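Local coordinates for protein MNMC2 (Aquifex aeolicus, PDB 3VYW) that binds S-adenosylmethionine and acts as a tRNA methyltransferase in wobble-uridine modification, working without the oxidase domain to which such enzymes are usually fused, at residues A[188-193]-A[210-215]; A[254-257]-A[263-266]. All coordinates share one frame; numbering follows the deposited sequence.

Overall arrangement
Both interactions reach the same mixed sheet, the core of a Rossmann-like methyltransferase fold in which strands 187-192, 220-224 and 253-258 lie side by side. Interaction 1 sets strand 187-192 against helix 206-213, which comes before strand 220-224 in the chain, with the short strand 216-217 between. Interaction 2 lies two strands further toward the edge, where strand 253-258 meets the loop that leads to helix 268-276. Along the chain they follow in series, interaction 1 closing before interaction 2 opens. Their centres are 15 Å apart, and their nearest atoms, about 7 Å apart, do not touch. Interaction 1 ends at the S-adenosylmethionine pocket, whereas interaction 2 is structural packing away from that site.

Interaction 1 of 2, residues A[188-193]-A[210-215]; sequences DAVFHD and SLIKER. With SAM (S-adenosylmethionine), chain E.
The His-192 imidazole is approached obliquely by the end of Ile-212, with ND1 4.4 Å from CD1 of that isoleucine; the rings of Trp-204 and Trp-222 also meet it at inclined angles, and its NE2 is hydrogen-bonded to the carbonyl O of Leu-203. The other flat group, the Arg-215 guanidinium, takes Glu-214 at its edge: NH2 forms a salt bridge to OE2 of Glu-214 at 3.1 Å, nearly in the guanidinium plane. Val-190 CG1 meets Ile-212 CG2 at 4.1 Å. Both methyls stand anti to their own backbone N (Val-190 chi1 178°), and the two side chains pass at a slant. This is a helix packed on the central sheet of a Rossmann-like methyltransferase, where Ile-212 also touches Leu-101 and Val-103 of the neighbouring strand 97-103. Just past the strand end, Asp-193 OD2 accepts a hydrogen bond of 3.0 Å from the amino N of S-adenosylmethionine, and a weak one from Asn-110 ND2. With an alanine here the carboxylate is gone, and the amino N of the ligand would probably lose this hydrogen-bond partner. Asp-193 OD1 lies 3.9 Å from the ligand's methyl carbon CE.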
loop_
_atom_site.group_PDB
_atom_site.type_symbol
_atom_site.label_atom_id
_atom_site.label_comp_id
_atom_site.label_asym_id
_atom_site.label_seq_id
_atom_site.Cartn_x
_atom_site.Cartn_y
_atom_site.Cartn_z
ATOM N N ASP A 188 8.913 -12.884 3.574
ATOM C CA ASP A 188 7.772 -13.737 3.803
ATOM C C ASP A 188 6.432 -13.079 3.599
ATOM O O ASP A 188 5.515 -13.702 3.166
ATOM C CB ASP A 188 7.864 -14.391 5.158
ATOM C CG ASP A 188 8.962 -15.350 5.218
ATOM O OD1 ASP A 188 8.900 -16.336 4.498
ATOM O OD2 ASP A 188 9.912 -15.126 5.958
ATOM N N ALA A 189 6.324 -11.828 3.996
ATOM C CA ALA A 189 5.139 -11.052 3.840
ATOM C C ALA A 189 5.507 -9.701 3.341
ATOM O O ALA A 189 6.453 -9.143 3.787
ATOM C CB ALA A 189 4.452 -10.912 5.160
ATOM N N VAL A 190 4.732 -9.165 2.421
ATOM C CA VAL A 190 4.814 -7.773 2.087
ATOM C C VAL A 190 3.529 -7.156 2.520
ATOM O O VAL A 190 2.514 -7.568 2.102
ATOM C CB VAL A 190 4.894 -7.565 0.597
ATOM C CG1 VAL A 190 4.938 -6.091 0.269
ATOM C CG2 VAL A 190 6.056 -8.312 0.023
ATOM N N PHE A 191 3.586 -6.172 3.384
ATOM C CA PHE A 191 2.391 -5.498 3.794
ATOM C C PHE A 191 2.335 -4.253 2.982
ATOM O O PHE A 191 3.046 -3.352 3.235
ATOM C CB PHE A 191 2.498 -5.080 5.240
ATOM C CG PHE A 191 2.391 -6.191 6.212
ATOM C CD1 PHE A 191 2.855 -6.022 7.485
ATOM C CD2 PHE A 191 1.842 -7.384 5.870
ATOM C CE1 PHE A 191 2.772 -7.024 8.389
ATOM C CE2 PHE A 191 1.744 -8.385 6.773
ATOM C CZ PHE A 191 2.213 -8.209 8.030
ATOM N N HIS A 192 1.488 -4.207 1.991
ATOM C CA HIS A 192 1.508 -3.105 1.116
ATOM C C HIS A 192 0.451 -2.148 1.457
ATOM O O HIS A 192 -0.648 -2.265 1.009
ATOM C CB HIS A 192 1.291 -3.638 -0.265
ATOM C CG HIS A 192 1.722 -2.714 -1.336
ATOM N ND1 HIS A 192 2.695 -2.986 -2.137
ATOM C CD2 HIS A 192 1.260 -1.497 -1.699
ATOM C CE1 HIS A 192 2.869 -2.001 -2.972
ATOM N NE2 HIS A 192 2.015 -1.061 -2.775
ATOM N N ASP A 193 0.794 -1.148 2.227
ATOM C CA ASP A 193 -0.196 -0.297 2.817
ATOM C C ASP A 193 0.056 1.147 2.548
ATOM O O ASP A 193 0.434 1.876 3.408
ATOM C CB ASP A 193 -0.208 -0.516 4.302
ATOM C CG ASP A 193 -1.452 -0.060 4.929
ATOM O OD1 ASP A 193 -2.402 0.189 4.221
ATOM O OD2 ASP A 193 -1.488 0.065 6.132
ATOM N N SER A 210 7.127 -4.435 -9.474
ATOM C CA SER A 210 8.185 -5.253 -9.984
ATOM C C SER A 210 9.370 -5.242 -9.072
ATOM O O SER A 210 10.013 -6.241 -8.887
ATOM C CB SER A 210 8.610 -4.715 -11.337
ATOM O OG SER A 210 9.138 -5.711 -12.152
ATOM N N LEU A 211 9.692 -4.081 -8.550
ATOM C CA LEU A 211 10.752 -3.969 -7.597
ATOM C C LEU A 211 10.417 -4.696 -6.328
ATOM O O LEU A 211 11.253 -5.235 -5.694
ATOM C CB LEU A 211 11.101 -2.528 -7.344
ATOM C CG LEU A 211 11.571 -1.756 -8.548
ATOM C CD1 LEU A 211 11.611 -0.308 -8.182
ATOM C CD2 LEU A 211 12.940 -2.191 -8.977
ATOM N N ILE A 212 9.166 -4.660 -5.955
ATOM C CA ILE A 212 8.678 -5.379 -4.818
ATOM C C ILE A 212 8.796 -6.839 -5.033
ATOM O O ILE A 212 8.990 -7.549 -4.124
ATOM C CB ILE A 212 7.225 -5.047 -4.503
ATOM C CG1 ILE A 212 7.109 -3.631 -4.013
ATOM C CG2 ILE A 212 6.691 -5.972 -3.441
ATOM C CD1 ILE A 212 7.018 -3.538 -2.522
ATOM N N LYS A 213 8.605 -7.268 -6.257
ATOM C CA LYS A 213 8.618 -8.666 -6.622
ATOM C C LYS A 213 9.970 -9.294 -6.392
ATOM O O LYS A 213 10.068 -10.400 -5.981
ATOM C CB LYS A 213 8.206 -8.815 -8.072
ATOM C CG LYS A 213 7.778 -10.201 -8.480
ATOM C CD LYS A 213 8.371 -10.598 -9.809
ATOM C CE LYS A 213 7.757 -11.867 -10.315
ATOM N NZ LYS A 213 7.762 -11.950 -11.788
ATOM N N GLU A 214 11.011 -8.544 -6.667
ATOM C CA GLU A 214 12.342 -9.017 -6.535
ATOM C C GLU A 214 12.616 -9.303 -5.091
ATOM O O GLU A 214 13.531 -9.989 -4.753
ATOM C CB GLU A 214 13.317 -7.993 -7.053
ATOM C CG GLU A 214 13.363 -7.872 -8.543
ATOM C CD GLU A 214 13.921 -6.545 -8.972
ATOM O OE1 GLU A 214 13.667 -6.103 -10.102
ATOM O OE2 GLU A 214 14.626 -5.931 -8.175
ATOM N N ARG A 215 11.804 -8.749 -4.230
ATOM C CA ARG A 215 12.072 -8.782 -2.832
ATOM C C ARG A 215 11.149 -9.654 -2.047
ATOM O O ARG A 215 11.072 -9.551 -0.865
ATOM C CB ARG A 215 12.098 -7.379 -2.303
ATOM C CG ARG A 215 13.493 -6.833 -2.219
ATOM C CD ARG A 215 13.603 -5.381 -2.576
ATOM N NE ARG A 215 13.944 -5.216 -3.955
ATOM C CZ ARG A 215 14.831 -4.361 -4.387
ATOM N NH1 ARG A 215 15.476 -3.618 -3.536
ATOM N NH2 ARG A 215 15.079 -4.263 -5.660
HETATM N N SAM E . 0.929 1.216 7.427
HETATM C CA SAM E . 0.564 2.289 8.274
HETATM C C SAM E . 0.148 1.632 9.531
HETATM O O SAM E . -0.050 2.237 10.556
HETATM O OXT SAM E . 0.051 0.440 9.532
HETATM C CB SAM E . -0.451 3.088 7.487
HETATM C CG SAM E . 0.335 3.936 6.479
HETATM S SD SAM E . -0.519 4.898 5.458
HETATM C CE SAM E . -1.717 4.016 4.796
HETATM C "C5'" SAM E . 0.416 5.410 4.188
HETATM C "C4'" SAM E . 1.886 5.724 4.495
HETATM O "O4'" SAM E . 2.642 5.655 3.302
HETATM C "C3'" SAM E . 2.133 7.121 5.024
HETATM O "O3'" SAM E . 3.088 7.075 6.061
HETATM C "C2'" SAM E . 2.742 7.853 3.860
HETATM O "O2'" SAM E . 3.599 8.867 4.307
HETATM C "C1'" SAM E . 3.504 6.767 3.178
HETATM N N9 SAM E . 3.887 7.057 1.779
HETATM C C8 SAM E . 3.134 7.531 0.815
HETATM N N7 SAM E . 3.797 7.650 -0.319
HETATM C C5 SAM E . 5.015 7.250 -0.099
HETATM C C6 SAM E . 6.235 7.118 -0.882
HETATM N N6 SAM E . 6.297 7.450 -2.159
HETATM N N1 SAM E . 7.295 6.657 -0.281
HETATM C C2 SAM E . 7.277 6.310 0.971
HETATM N N3 SAM E . 6.224 6.416 1.725
HETATM C C4 SAM E . 5.074 6.870 1.273
#

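Interaction 2 of 2, residues A[254-257]-A[263-266]; sequences GTVA and VPPM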
loop_
_atom_site.group_PDB
_atom_site.type_symbol
_atom_site.label_atom_id
_atom_site.label_comp_id
_atom_site.label_asym_id
_atom_site.label_seq_id
_atom_site.Cartn_x
_atom_site.Cartn_y
_atom_site.Cartn_z
ATOM N N GLY A 254 -10.001 -7.481 0.294
ATOM C CA GLY A 254 -8.622 -7.177 0.053
ATOM C C GLY A 254 -7.989 -8.054 -0.974
ATOM O O GLY A 254 -8.626 -8.833 -1.574
ATOM N N THR A 255 -6.705 -7.906 -1.164
ATOM C CA THR A 255 -6.032 -8.692 -2.133
ATOM C C THR A 255 -4.929 -9.473 -1.515
ATOM O O THR A 255 -4.239 -9.002 -0.684
ATOM C CB THR A 255 -5.535 -7.841 -3.292
ATOM O OG1 THR A 255 -6.644 -7.385 -4.015
ATOM C CG2 THR A 255 -4.781 -8.652 -4.226
ATOM N N VAL A 256 -4.821 -10.717 -1.924
ATOM C CA VAL A 256 -3.770 -11.589 -1.485
ATOM C C VAL A 256 -3.056 -12.120 -2.686
ATOM O O VAL A 256 -3.666 -12.576 -3.596
ATOM C CB VAL A 256 -4.321 -12.754 -0.706
ATOM C CG1 VAL A 256 -3.245 -13.371 0.127
ATOM C CG2 VAL A 256 -5.455 -12.313 0.175
ATOM N N ALA A 257 -1.746 -12.017 -2.695
ATOM C CA ALA A 257 -0.968 -12.439 -3.826
ATOM C C ALA A 257 0.204 -13.313 -3.449
ATOM O O ALA A 257 0.783 -13.173 -2.422
ATOM C CB ALA A 257 -0.501 -11.243 -4.608
ATOM N N VAL A 263 -3.610 -19.047 -2.947
ATOM C CA VAL A 263 -4.379 -17.885 -2.644
ATOM C C VAL A 263 -5.832 -18.239 -2.707
ATOM O O VAL A 263 -6.215 -19.072 -3.470
ATOM C CB VAL A 263 -4.082 -16.760 -3.625
ATOM C CG1 VAL A 263 -2.605 -16.672 -3.879
ATOM C CG2 VAL A 263 -4.803 -16.983 -4.913
ATOM N N PRO A 264 -6.601 -17.625 -1.833
ATOM C CA PRO A 264 -8.040 -17.777 -1.775
ATOM C C PRO A 264 -8.553 -17.160 -3.007
ATOM O O PRO A 264 -7.915 -16.295 -3.484
ATOM C CB PRO A 264 -8.426 -16.910 -0.595
ATOM C CG PRO A 264 -7.284 -16.020 -0.371
ATOM C CD PRO A 264 -6.102 -16.822 -0.724
ATOM N N PRO A 265 -9.700 -17.565 -3.524
ATOM C CA PRO A 265 -10.135 -17.104 -4.827
ATOM C C PRO A 265 -11.465 -16.353 -4.988
ATOM O O PRO A 265 -12.422 -16.425 -4.278
ATOM C CB PRO A 265 -10.084 -18.371 -5.646
ATOM C CG PRO A 265 -10.040 -19.481 -4.661
ATOM C CD PRO A 265 -10.149 -18.923 -3.298
HETATM N N MSE A 266 -10.943 -15.405 -5.895
HETATM C CA MSE A 266 -11.843 -14.366 -6.241
HETATM C C MSE A 266 -13.023 -15.111 -6.930
HETATM O O MSE A 266 -12.889 -16.221 -7.372
HETATM C CB MSE A 266 -11.353 -13.409 -7.405
HETATM C CG MSE A 266 -9.863 -12.989 -7.187
HETATM SE SE MSE A 266 -9.386 -11.585 -8.440
HETATM C CE MSE A 266 -8.988 -12.456 -10.030
#
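Val-256 and Val-263 bring the two backbones closest, their CA atoms 6.4 Å apart. Residues 254-257 are extended strand, while 263-266 is an irregular but largely extended run. The segments are joined by side-chain packing and by side chain against main chain, without backbone pairing between them: the carbonyl O of Val-256 lies 4.2 Å from CB of Val-263. The backbone C of Ala-257 is 4.4 Å from Val-263 CG1. Strand 253-258 has its backbone partners on both flanks instead, with Val-256 hydrogen-bonded through the backbone to Gly-243 of strand 241-246 and Ala-257 likewise to Trp-222 of strand 220-224. This is the edge of the mixed methyltransferase sheet where strands 220-224, 253-258 and 241-246 run antiparallel, each to the next, and the chain leaving strand 253-258 doubles back beside it before entering helix 268-276.

Among the side chains, Val-256 points toward the returning loop. Its CG2, beside the backbone N and anti to the carbonyl carbon (chi1 -160°), reaches CG of Pro-264 at 4.2 Å, a methyl against one corner of the pyrrolidine ring; the two side chains cross at about a right angle. Val-263 also touches Lys-241 on the outermost strand 241-246. Further along the loop, selenomethionine Met-266 packs on Ser-244 of that strand and on Val-271 and Leu-274 of helix 268-276, bridging sheet and helix.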